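Local coordinates for protein probable zinc protease PqqL (Escherichia coli, PDB 6OFS) that is a probable zinc-dependent metalloprotease of the M16 family, which would cleave peptide bonds in the periplasm, at residues A542-S547 and M570-S575; M577-S582 and R668-S673; T602-N607 and D662-D667. All coordinates share one frame; numbering follows the deposited sequence.

Contact 1 of 3, residues A542-S547 and M570-S575; sequences ANKAVS and MSSKVS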
ATOM      1  N   ALA A 542      -2.857 -11.163  11.663  1.00 45.71           N
ATOM      2  CA  ALA A 542      -2.744  -9.715  11.583  1.00 44.63           C
ATOM      3  C   ALA A 542      -1.335  -9.271  11.967  1.00 50.45           C
ATOM      4  O   ALA A 542      -0.693  -8.524  11.223  1.00 49.83           O
ATOM      5  CB  ALA A 542      -3.767  -9.072  12.499  1.00 44.79           C
ATOM      6  N   ASN A 543      -0.825  -9.803  13.089  1.00 47.46           N
ATOM      7  CA  ASN A 543       0.498  -9.484  13.585  1.00 47.24           C
ATOM      8  C   ASN A 543       1.619  -9.929  12.636  1.00 52.58           C
ATOM      9  O   ASN A 543       2.581  -9.174  12.460  1.00 53.33           O
ATOM     10  CB  ASN A 543       0.665 -10.037  14.985  1.00 46.29           C
ATOM     11  CG  ASN A 543       2.026  -9.814  15.588  1.00 60.57           C
ATOM     12  OD1 ASN A 543       2.871 -10.714  15.616  1.00 53.71           O
ATOM     13  ND2 ASN A 543       2.258  -8.617  16.091  1.00 49.55           N
ATOM     14  N   LYS A 544       1.504 -11.129  12.022  1.00 49.27           N
ATOM     15  CA  LYS A 544       2.516 -11.594  11.056  1.00 49.87           C
ATOM     16  C   LYS A 544       2.497 -10.684   9.832  1.00 54.13           C
ATOM     17  O   LYS A 544       3.556 -10.257   9.362  1.00 55.58           O
ATOM     18  CB  LYS A 544       2.316 -13.070  10.645  1.00 52.78           C
ATOM     19  CG  LYS A 544       2.776 -14.083  11.701  1.00 77.15           C
ATOM     20  CD  LYS A 544       4.302 -14.289  11.709  1.00 91.04           C
ATOM     21  CE  LYS A 544       4.941 -13.900  13.022  1.00 94.53           C
ATOM     22  NZ  LYS A 544       6.396 -13.609  12.872  1.00 96.92           N
ATOM     23  N   ALA A 545       1.289 -10.321   9.378  1.00 48.55           N
ATOM     24  CA  ALA A 545       1.085  -9.411   8.267  1.00 48.65           C
ATOM     25  C   ALA A 545       1.711  -8.028   8.550  1.00 53.02           C
ATOM     26  O   ALA A 545       2.485  -7.543   7.716  1.00 54.84           O
ATOM     27  CB  ALA A 545      -0.401  -9.278   7.969  1.00 49.15           C
ATOM     28  N   VAL A 546       1.431  -7.430   9.733  1.00 45.50           N
ATOM     29  CA  VAL A 546       1.975  -6.130  10.102  1.00 44.45           C
ATOM     30  C   VAL A 546       3.502  -6.187  10.235  1.00 52.15           C
ATOM     31  O   VAL A 546       4.183  -5.263   9.780  1.00 53.31           O
ATOM     32  CB  VAL A 546       1.273  -5.508  11.339  1.00 47.16           C
ATOM     33  CG1 VAL A 546       1.890  -4.170  11.717  1.00 46.61           C
ATOM     34  CG2 VAL A 546      -0.223  -5.336  11.094  1.00 46.24           C
ATOM     35  N   SER A 547       4.047  -7.289  10.782  1.00 50.64           N
ATOM     36  CA  SER A 547       5.502  -7.430  10.961  1.00 50.65           C
ATOM     37  C   SER A 547       6.267  -7.764   9.671  1.00 55.17           C
ATOM     38  O   SER A 547       7.495  -7.673   9.650  1.00 54.76           O
ATOM     39  CB  SER A 547       5.825  -8.421  12.069  1.00 53.01           C
ATOM     40  OG  SER A 547       5.347  -7.914  13.305  1.00 59.94           O
ATOM     41  N   MET A 570      14.194  -8.708  13.308  1.00 60.40           N
ATOM     42  CA  MET A 570      12.935  -8.553  14.019  1.00 59.26           C
ATOM     43  C   MET A 570      12.013  -9.738  13.788  1.00 61.30           C
ATOM     44  O   MET A 570      11.951 -10.273  12.682  1.00 62.42           O
ATOM     45  CB  MET A 570      12.265  -7.232  13.597  1.00 61.61           C
ATOM     46  CG  MET A 570      10.732  -7.265  13.598  1.00 65.52           C
ATOM     47  SD  MET A 570       9.966  -5.702  13.138  1.00 69.86           S
ATOM     48  CE  MET A 570      10.345  -4.784  14.562  1.00 66.98           C
ATOM     49  N   SER A 571      11.279 -10.121  14.830  1.00 55.35           N
ATOM     50  CA  SER A 571      10.273 -11.177  14.818  1.00 53.75           C
ATOM     51  C   SER A 571       9.232 -10.836  15.876  1.00 56.10           C
ATOM     52  O   SER A 571       9.524 -10.072  16.799  1.00 56.33           O
ATOM     53  CB  SER A 571      10.903 -12.544  15.099  1.00 56.41           C
ATOM     54  OG  SER A 571      11.398 -12.665  16.426  1.00 61.69           O
ATOM     55  N   SER A 572       8.023 -11.391  15.743  1.00 50.60           N
ATOM     56  CA  SER A 572       6.952 -11.190  16.706  1.00 50.00           C
ATOM     57  C   SER A 572       6.116 -12.454  16.833  1.00 53.73           C
ATOM     58  O   SER A 572       6.144 -13.298  15.947  1.00 53.49           O
ATOM     59  CB  SER A 572       6.097  -9.973  16.345  1.00 53.73           C
ATOM     60  OG  SER A 572       5.448 -10.097  15.090  1.00 62.95           O
ATOM     61  N   LYS A 573       5.399 -12.608  17.946  1.00 50.21           N
ATOM     62  CA  LYS A 573       4.567 -13.781  18.186  1.00 49.70           C
ATOM     63  C   LYS A 573       3.379 -13.381  19.045  1.00 52.97           C
ATOM     64  O   LYS A 573       3.547 -12.659  20.024  1.00 53.13           O
ATOM     65  CB  LYS A 573       5.396 -14.884  18.875  1.00 52.69           C
ATOM     66  CG  LYS A 573       4.732 -16.258  18.924  1.00 67.92           C
ATOM     67  CD  LYS A 573       5.002 -16.968  20.262  1.00 78.64           C
ATOM     68  CE  LYS A 573       6.181 -17.916  20.226  1.00 83.96           C
ATOM     69  NZ  LYS A 573       6.427 -18.529  21.557  1.00 90.39           N
ATOM     70  N   VAL A 574       2.186 -13.849  18.670  1.00 49.40           N
ATOM     71  CA  VAL A 574       0.940 -13.612  19.389  1.00 49.09           C
ATOM     72  C   VAL A 574       0.590 -14.891  20.112  1.00 53.81           C
ATOM     73  O   VAL A 574       0.408 -15.950  19.496  1.00 54.24           O
ATOM     74  CB  VAL A 574      -0.228 -13.109  18.478  1.00 52.76           C
ATOM     75  CG1 VAL A 574      -1.573 -13.148  19.203  1.00 52.35           C
ATOM     76  CG2 VAL A 574       0.044 -11.709  17.957  1.00 52.37           C
ATOM     77  N   SER A 575       0.521 -14.779  21.427  1.00 51.02           N
ATOM     78  CA  SER A 575       0.169 -15.838  22.365  1.00 50.85           C
ATOM     79  C   SER A 575      -1.275 -15.508  22.825  1.00 55.06           C
ATOM     80  O   SER A 575      -1.845 -14.522  22.356  1.00 55.68           O
ATOM     81  CB  SER A 575       1.176 -15.823  23.515  1.00 54.45           C
ATOM     82  OG  SER A 575       0.740 -16.521  24.665  1.00 69.13           O
TER
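Helix 539-547 runs alongside the edge strand 569-574 of a seven-stranded mixed sheet, part of one of the α/β units of this M16 protease, and Asn543, Lys544 and Ser547 reach from it to Ser572 and Val574. The helix and strand segments are nearly antiparallel, 167° between their directions, with axes 8.3 Å apart at closest approach. That close spacing suits the small serines and the asparagine that lie between them. Ser572 is central: its hydroxyl points into the gap and donates to the amide oxygen of Asn543, OG to OD1 2.7 Å. The donor stands 35° out of the carbonyl plane. Asn543 gets there because CG is anti to the backbone N (chi1 178°), which swings the amide off the helix toward the strand. The other end of that amide, ND2, donates to Asp667 of helix 660-668, so both polar ends are used and the group's flip is fixed. Replacing Asn543 with a leucine is likely to leave the Ser572 hydroxyl without its acceptor and Asp667 without one of its donors. Beside the amide, the CB of Asn543 rests 3.5 Å from Val574 CG2, an apolar touch next to the polar one. Lys544, exposed, bends at chi2 and chi3 so that its end comes over to the strand and gives a weak hydrogen bond from NZ to the carbonyl O of Ser572, 3.1 Å. Ser547, which also receives Arg600 NE, brings its OG within 2.8 Å of Ser572 OG and 3.2 Å of the carbonyl O of Asn543.

Contact 2 of 3, residues M577-S582 and R668-S673; sequences MNTLLS and RQLFSS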
ATOM      1  N   MET A 577      -2.284 -14.804  26.029  1.00 49.60           N
ATOM      2  CA  MET A 577      -2.284 -13.736  27.029  1.00 49.52           C
ATOM      3  C   MET A 577      -1.214 -12.686  26.809  1.00 51.72           C
ATOM      4  O   MET A 577      -1.132 -11.749  27.603  1.00 50.85           O
ATOM      5  CB  MET A 577      -2.160 -14.315  28.461  1.00 52.45           C
ATOM      6  CG  MET A 577      -3.335 -15.139  28.903  1.00 56.43           C
ATOM      7  SD  MET A 577      -4.859 -14.186  29.022  1.00 60.86           S
ATOM      8  CE  MET A 577      -5.949 -15.416  29.716  1.00 57.33           C
ATOM      9  N   ASN A 578      -0.367 -12.849  25.781  1.00 47.93           N
ATOM     10  CA  ASN A 578       0.743 -11.923  25.548  1.00 48.22           C
ATOM     11  C   ASN A 578       1.097 -11.769  24.078  1.00 52.83           C
ATOM     12  O   ASN A 578       0.679 -12.566  23.232  1.00 53.45           O
ATOM     13  CB  ASN A 578       2.030 -12.414  26.289  1.00 47.10           C
ATOM     14  CG  ASN A 578       1.874 -12.681  27.762  1.00 62.10           C
ATOM     15  OD1 ASN A 578       1.445 -13.767  28.172  1.00 54.64           O
ATOM     16  ND2 ASN A 578       2.218 -11.702  28.593  1.00 55.46           N
ATOM     17  N   THR A 579       1.931 -10.767  23.794  1.00 47.89           N
ATOM     18  CA  THR A 579       2.484 -10.528  22.471  1.00 47.00           C
ATOM     19  C   THR A 579       3.938 -10.187  22.699  1.00 48.80           C
ATOM     20  O   THR A 579       4.261  -9.381  23.582  1.00 46.20           O
ATOM     21  CB  THR A 579       1.720  -9.443  21.681  1.00 55.09           C
ATOM     22  OG1 THR A 579       0.313  -9.708  21.731  1.00 54.97           O
ATOM     23  CG2 THR A 579       2.171  -9.360  20.215  1.00 51.14           C
ATOM     24  N   LEU A 580       4.813 -10.846  21.941  1.00 45.95           N
ATOM     25  CA  LEU A 580       6.243 -10.621  22.041  1.00 46.55           C
ATOM     26  C   LEU A 580       6.722  -9.949  20.783  1.00 52.65           C
ATOM     27  O   LEU A 580       6.247 -10.265  19.697  1.00 53.70           O
ATOM     28  CB  LEU A 580       7.026 -11.926  22.288  1.00 46.34           C
ATOM     29  CG  LEU A 580       6.512 -12.868  23.382  1.00 50.58           C
ATOM     30  CD1 LEU A 580       7.314 -14.136  23.409  1.00 50.73           C
ATOM     31  CD2 LEU A 580       6.515 -12.212  24.765  1.00 52.32           C
ATOM     32  N   LEU A 581       7.623  -8.994  20.933  1.00 48.30           N
ATOM     33  CA  LEU A 581       8.219  -8.299  19.820  1.00 47.21           C
ATOM     34  C   LEU A 581       9.698  -8.362  20.064  1.00 51.25           C
ATOM     35  O   LEU A 581      10.199  -7.719  20.986  1.00 50.23           O
ATOM     36  CB  LEU A 581       7.687  -6.863  19.695  1.00 46.76           C
ATOM     37  CG  LEU A 581       8.324  -5.954  18.625  1.00 50.71           C
ATOM     38  CD1 LEU A 581       8.194  -6.535  17.216  1.00 50.09           C
ATOM     39  CD2 LEU A 581       7.741  -4.543  18.690  1.00 52.63           C
ATOM     40  N   SER A 582      10.382  -9.228  19.293  1.00 49.36           N
ATOM     41  CA  SER A 582      11.817  -9.460  19.423  1.00 50.11           C
ATOM     42  C   SER A 582      12.629  -8.732  18.380  1.00 56.08           C
ATOM     43  O   SER A 582      12.390  -8.888  17.185  1.00 55.32           O
ATOM     44  CB  SER A 582      12.137 -10.949  19.399  1.00 52.58           C
ATOM     45  OG  SER A 582      11.934 -11.542  20.668  1.00 62.87           O
ATOM     46  N   ARG A 668      -2.360  -2.871  16.404  1.00 46.33           N
ATOM     47  CA  ARG A 668      -2.016  -1.628  17.098  1.00 46.41           C
ATOM     48  C   ARG A 668      -2.476  -1.603  18.533  1.00 50.72           C
ATOM     49  O   ARG A 668      -1.867  -0.925  19.351  1.00 52.16           O
ATOM     50  CB  ARG A 668      -2.571  -0.414  16.348  1.00 47.47           C
ATOM     51  CG  ARG A 668      -1.639   0.066  15.245  1.00 60.34           C
ATOM     52  CD  ARG A 668      -2.251   1.155  14.398  1.00 65.20           C
ATOM     53  NE  ARG A 668      -1.254   1.739  13.502  1.00 76.36           N
ATOM     54  CZ  ARG A 668      -1.539   2.447  12.412  1.00 92.47           C
ATOM     55  NH1 ARG A 668      -2.803   2.660  12.057  1.00 71.56           N
ATOM     56  NH2 ARG A 668      -0.562   2.945  11.666  1.00 83.93           N
ATOM     57  N   GLN A 669      -3.536  -2.347  18.840  1.00 47.01           N
ATOM     58  CA  GLN A 669      -4.155  -2.418  20.158  1.00 47.24           C
ATOM     59  C   GLN A 669      -3.370  -3.232  21.169  1.00 53.11           C
ATOM     60  O   GLN A 669      -3.663  -3.153  22.362  1.00 54.62           O
ATOM     61  CB  GLN A 669      -5.585  -2.967  20.046  1.00 48.12           C
ATOM     62  CG  GLN A 669      -6.579  -2.022  19.388  1.00 56.44           C
ATOM     63  CD  GLN A 669      -7.959  -2.627  19.410  1.00 76.08           C
ATOM     64  OE1 GLN A 669      -8.635  -2.651  20.447  1.00 74.04           O
ATOM     65  NE2 GLN A 669      -8.402  -3.140  18.268  1.00 62.11           N
ATOM     66  N   LEU A 670      -2.411  -4.040  20.709  1.00 49.78           N
ATOM     67  CA  LEU A 670      -1.622  -4.913  21.577  1.00 49.73           C
ATOM     68  C   LEU A 670      -0.576  -4.128  22.356  1.00 56.14           C
ATOM     69  O   LEU A 670      -0.512  -4.245  23.580  1.00 57.40           O
ATOM     70  CB  LEU A 670      -1.014  -6.073  20.781  1.00 49.43           C
ATOM     71  CG  LEU A 670      -2.023  -6.991  20.035  1.00 53.09           C
ATOM     72  CD1 LEU A 670      -1.331  -7.797  18.945  1.00 52.38           C
ATOM     73  CD2 LEU A 670      -2.744  -7.927  20.996  1.00 54.67           C
ATOM     74  N   PHE A 671       0.181  -3.266  21.664  1.00 52.73           N
ATOM     75  CA  PHE A 671       1.185  -2.391  22.277  1.00 52.03           C
ATOM     76  C   PHE A 671       0.667  -0.942  22.404  1.00 56.44           C
ATOM     77  O   PHE A 671       1.467   0.001  22.464  1.00 56.18           O
ATOM     78  CB  PHE A 671       2.507  -2.466  21.482  1.00 52.96           C
ATOM     79  CG  PHE A 671       3.216  -3.785  21.653  1.00 53.35           C
ATOM     80  CD1 PHE A 671       2.949  -4.853  20.803  1.00 55.17           C
ATOM     81  CD2 PHE A 671       4.116  -3.980  22.694  1.00 55.39           C
ATOM     82  CE1 PHE A 671       3.588  -6.082  20.974  1.00 55.34           C
ATOM     83  CE2 PHE A 671       4.755  -5.211  22.863  1.00 58.16           C
ATOM     84  CZ  PHE A 671       4.493  -6.251  21.994  1.00 55.35           C
ATOM     85  N   SER A 672      -0.683  -0.777  22.458  1.00 53.18           N
ATOM     86  CA  SER A 672      -1.375   0.522  22.543  1.00 52.59           C
ATOM     87  C   SER A 672      -1.141   1.251  23.865  1.00 55.05           C
ATOM     88  O   SER A 672      -1.032   2.473  23.880  1.00 55.35           O
ATOM     89  CB  SER A 672      -2.870   0.346  22.298  1.00 56.38           C
ATOM     90  OG  SER A 672      -3.450  -0.499  23.278  1.00 66.72           O
ATOM     91  N   SER A 673      -1.060   0.498  24.963  1.00 50.27           N
ATOM     92  CA  SER A 673      -0.862   1.019  26.302  1.00 49.55           C
ATOM     93  C   SER A 673       0.583   0.727  26.821  1.00 53.04           C
ATOM     94  O   SER A 673       0.893  -0.426  27.155  1.00 52.41           O
ATOM     95  CB  SER A 673      -1.933   0.453  27.237  1.00 52.08           C
ATOM     96  OG  SER A 673      -1.815   0.930  28.569  1.00 62.24           O
TER
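Thr579 faces both Leu670 and Phe671, and the three side chains meet at different attitudes. Against Leu670 the threonine crosses at about a right angle. The leucine branches lie against its hydroxyl oxygen, Leu670 CD2 at 3.6 Å from Thr579 OG1, while CD1 also touches the methyl group. That hydroxyl has its hydrogen-bonding partner in the backbone O of Lys526, so it is satisfied although a leucine lies against it. With OG1 beside the backbone N (chi1 -49°), the methyl CG2 lies anti to that N and turns to the phenylalanine: Thr579 CG2 is 3.7 Å from Phe671 CE1, and the two side chains meet at a slant. The ring comes in with its far end first. Its CZ sits 3.5 Å from the carbonyl O of Thr579 and 4.0 Å from Leu581 CB, both reached obliquely to the ring. Further round, the same end of the ring has the carbonyl carbon of Leu580 near its plane. No hydrogen bond joins the two segments, so the fit is by van der Waals packing. The ring also rests on Ala522 and Ser524 of strand 517-524 and on Ile601 of helix 591-602. The turn carrying it is braced locally by Ser672 OG donating to the backbone O of Gln669, 2.8 Å, from above the carbonyl plane. This is the layered packing of an α/β domain, in which the connection from helix 660-668 to strand 677-682 lays apolar residues on the helix-covered face of the sheet.

Contact 3 of 3, residues T602-N607 and D662-D667; sequences THSTIN and DALAAD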
ATOM      1  N   THR A 602       4.829   2.479  17.173  1.00 47.22           N
ATOM      2  CA  THR A 602       4.239   3.787  16.862  1.00 46.51           C
ATOM      3  C   THR A 602       3.898   4.036  15.387  1.00 52.29           C
ATOM      4  O   THR A 602       3.012   4.845  15.108  1.00 52.90           O
ATOM      5  CB  THR A 602       5.158   4.899  17.373  1.00 50.65           C
ATOM      6  OG1 THR A 602       6.372   4.862  16.621  1.00 55.46           O
ATOM      7  CG2 THR A 602       5.466   4.777  18.860  1.00 46.62           C
ATOM      8  N   HIS A 603       4.620   3.411  14.455  1.00 50.47           N
ATOM      9  CA  HIS A 603       4.414   3.615  13.023  1.00 51.31           C
ATOM     10  C   HIS A 603       4.297   2.320  12.222  1.00 53.38           C
ATOM     11  O   HIS A 603       4.988   2.144  11.211  1.00 51.88           O
ATOM     12  CB  HIS A 603       5.513   4.527  12.455  1.00 53.65           C
ATOM     13  CG  HIS A 603       5.436   5.918  12.991  1.00 58.26           C
ATOM     14  ND1 HIS A 603       6.070   6.267  14.163  1.00 60.74           N
ATOM     15  CD2 HIS A 603       4.718   6.976  12.547  1.00 60.62           C
ATOM     16  CE1 HIS A 603       5.743   7.532  14.387  1.00 60.54           C
ATOM     17  NE2 HIS A 603       4.928   7.999  13.445  1.00 60.78           N
ATOM     18  N   SER A 604       3.392   1.430  12.653  1.00 50.22           N
ATOM     19  CA  SER A 604       3.165   0.157  11.974  1.00 50.03           C
ATOM     20  C   SER A 604       2.278   0.319  10.747  1.00 56.98           C
ATOM     21  O   SER A 604       1.352   1.140  10.734  1.00 57.70           O
ATOM     22  CB  SER A 604       2.570  -0.864  12.931  1.00 53.49           C
ATOM     23  OG  SER A 604       1.335  -0.450  13.490  1.00 64.86           O
ATOM     24  N   THR A 605       2.589  -0.443   9.695  1.00 54.31           N
ATOM     25  CA  THR A 605       1.848  -0.437   8.432  1.00 53.52           C
ATOM     26  C   THR A 605       1.482  -1.867   8.057  1.00 58.24           C
ATOM     27  O   THR A 605       2.049  -2.822   8.599  1.00 58.03           O
ATOM     28  CB  THR A 605       2.689   0.208   7.306  1.00 62.92           C
ATOM     29  OG1 THR A 605       3.861  -0.565   7.074  1.00 63.98           O
ATOM     30  CG2 THR A 605       3.069   1.666   7.585  1.00 62.69           C
ATOM     31  N   ILE A 606       0.569  -2.015   7.101  1.00 55.73           N
ATOM     32  CA  ILE A 606       0.156  -3.319   6.609  1.00 55.63           C
ATOM     33  C   ILE A 606       0.257  -3.399   5.079  1.00 62.70           C
ATOM     34  O   ILE A 606      -0.302  -2.556   4.357  1.00 63.00           O
ATOM     35  CB  ILE A 606      -1.242  -3.739   7.156  1.00 57.89           C
ATOM     36  CG1 ILE A 606      -1.501  -5.247   6.917  1.00 57.56           C
ATOM     37  CG2 ILE A 606      -2.391  -2.848   6.590  1.00 57.90           C
ATOM     38  CD1 ILE A 606      -2.383  -5.926   7.941  1.00 60.34           C
ATOM     39  N   ASN A 607       0.970  -4.422   4.590  1.00 60.28           N
ATOM     40  CA  ASN A 607       1.040  -4.704   3.169  1.00 60.94           C
ATOM     41  C   ASN A 607      -0.263  -5.473   2.874  1.00 68.15           C
ATOM     42  O   ASN A 607      -0.606  -6.431   3.582  1.00 68.29           O
ATOM     43  CB  ASN A 607       2.282  -5.530   2.828  1.00 64.22           C
ATOM     44  CG  ASN A 607       2.462  -5.823   1.348  1.00 93.16           C
ATOM     45  OD1 ASN A 607       1.602  -6.421   0.687  1.00 86.39           O
ATOM     46  ND2 ASN A 607       3.600  -5.431   0.796  1.00 86.03           N
ATOM     47  N   ASP A 662      -8.659  -3.278   9.322  1.00 53.17           N
ATOM     48  CA  ASP A 662      -9.214  -3.858  10.552  1.00 53.55           C
ATOM     49  C   ASP A 662      -8.070  -4.604  11.259  1.00 56.12           C
ATOM     50  O   ASP A 662      -7.934  -4.525  12.479  1.00 55.89           O
ATOM     51  CB  ASP A 662     -10.327  -4.878  10.233  1.00 56.44           C
ATOM     52  CG  ASP A 662     -11.630  -4.349   9.657  1.00 71.99           C
ATOM     53  OD1 ASP A 662     -12.124  -3.312  10.151  1.00 73.09           O
ATOM     54  OD2 ASP A 662     -12.177  -5.001   8.737  1.00 79.66           O
ATOM     55  N   ALA A 663      -7.239  -5.316  10.463  1.00 51.25           N
ATOM     56  CA  ALA A 663      -6.090  -6.088  10.905  1.00 50.49           C
ATOM     57  C   ALA A 663      -4.975  -5.201  11.441  1.00 55.01           C
ATOM     58  O   ALA A 663      -4.317  -5.584  12.412  1.00 55.57           O
ATOM     59  CB  ALA A 663      -5.583  -6.961   9.770  1.00 51.06           C
ATOM     60  N   LEU A 664      -4.753  -4.020  10.821  1.00 50.69           N
ATOM     61  CA  LEU A 664      -3.735  -3.075  11.277  1.00 50.01           C
ATOM     62  C   LEU A 664      -4.192  -2.436  12.580  1.00 51.87           C
ATOM     63  O   LEU A 664      -3.379  -2.257  13.478  1.00 53.69           O
ATOM     64  CB  LEU A 664      -3.422  -2.008  10.204  1.00 50.11           C
ATOM     65  CG  LEU A 664      -2.333  -0.964  10.519  1.00 54.56           C
ATOM     66  CD1 LEU A 664      -0.989  -1.612  10.765  1.00 55.49           C
ATOM     67  CD2 LEU A 664      -2.202   0.034   9.400  1.00 55.30           C
ATOM     68  N   ALA A 665      -5.488  -2.160  12.703  1.00 45.33           N
ATOM     69  CA  ALA A 665      -6.083  -1.564  13.898  1.00 44.98           C
ATOM     70  C   ALA A 665      -5.994  -2.519  15.101  1.00 52.30           C
ATOM     71  O   ALA A 665      -5.695  -2.060  16.209  1.00 52.73           O
ATOM     72  CB  ALA A 665      -7.535  -1.183  13.632  1.00 44.57           C
ATOM     73  N   ALA A 666      -6.255  -3.837  14.885  1.00 49.18           N
ATOM     74  CA  ALA A 666      -6.193  -4.845  15.949  1.00 49.48           C
ATOM     75  C   ALA A 666      -4.747  -4.997  16.456  1.00 52.65           C
ATOM     76  O   ALA A 666      -4.511  -4.874  17.656  1.00 52.46           O
ATOM     77  CB  ALA A 666      -6.740  -6.179  15.462  1.00 50.11           C
ATOM     78  N   ASP A 667      -3.778  -5.169  15.543  1.00 48.26           N
ATOM     79  CA  ASP A 667      -2.371  -5.286  15.909  1.00 48.14           C
ATOM     80  C   ASP A 667      -1.897  -4.084  16.748  1.00 50.29           C
ATOM     81  O   ASP A 667      -1.136  -4.270  17.696  1.00 50.01           O
ATOM     82  CB  ASP A 667      -1.487  -5.486  14.664  1.00 50.35           C
ATOM     83  CG  ASP A 667      -0.000  -5.518  14.982  1.00 66.67           C
ATOM     84  OD1 ASP A 667       0.654  -4.450  14.890  1.00 68.50           O
ATOM     85  OD2 ASP A 667       0.498  -6.593  15.365  1.00 75.40           O
TER
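Ala663 and Leu664 of helix 660-668 meet Ile606 in the loop between helices 591-602 and 608-623. Going along the helix, Ala663 comes first: its methyl group lies 3.8 Å from Ile606 CD1, the far end of the isoleucine, and its small size lets that chain lie close to the helix backbone. Leu664 follows and covers the most surface in the contact. It and Ile606 lie alongside with their ends pointing opposite ways, so that Leu664 CB touches the branch methyl Ile606 CG2 at 3.9 Å, while the leucine tip continues along the loop backbone. With CG anti to the backbone N (chi1 -178°), the leucine extends outward from the helix and lays CD1 against two successive peptides of the loop: CD1 is 3.6 Å from the carbonyl O of Ser604 and 3.7 Å from the carbonyl carbon of Thr605. The hydroxyl of Ser604 flanks the same methyl, OG to Leu664 CD1 3.8 Å, and has a weak hydrogen bond from Arg668 NE. One turn on from Ala663, Asp667 points back to the loop, yet its OD1 stays 4.3 Å from Ser604 OG, too far for a bond. Its carboxylate is held from other directions: OD2 forms a salt bridge with Arg600 NH2 and accepts from Asn543, which would probably stabilise its negative charge. The hydroxyl of Thr605 bonds to the backbone O of Gly550. Val546 of helix 539-547 touches Ser604, Ile606, Leu664 and Asp667, completing a small mixed core. The arrangement belongs to an α/β domain of the M16 protease: a loop between two helices packed on a neighbouring helix, just before Asn607 N-caps helix 608-623.

In the fold
From the N terminus, contact 1 closes first: residues 548-569, with helix 556-565, form the loop between its segments and bring the chain back to the edge strand. Contact 2 opens soon afterwards, on the adjacent strand 579-586, and closes far later at 668-673. Contact 3 falls wholly within that long excursion, running from 602-607 to 662-667. Contact 1 therefore precedes the other two in series, and none cross. Backbone bonds between strands 569-574 and 579-586 join contacts 1 and 2, while helices 539-547 and 660-668 bring contacts 1 and 3 together. Together they join the strand pair, the loop after helix 591-602, and helices 539-547 and 660-668 with the loop that follows the latter.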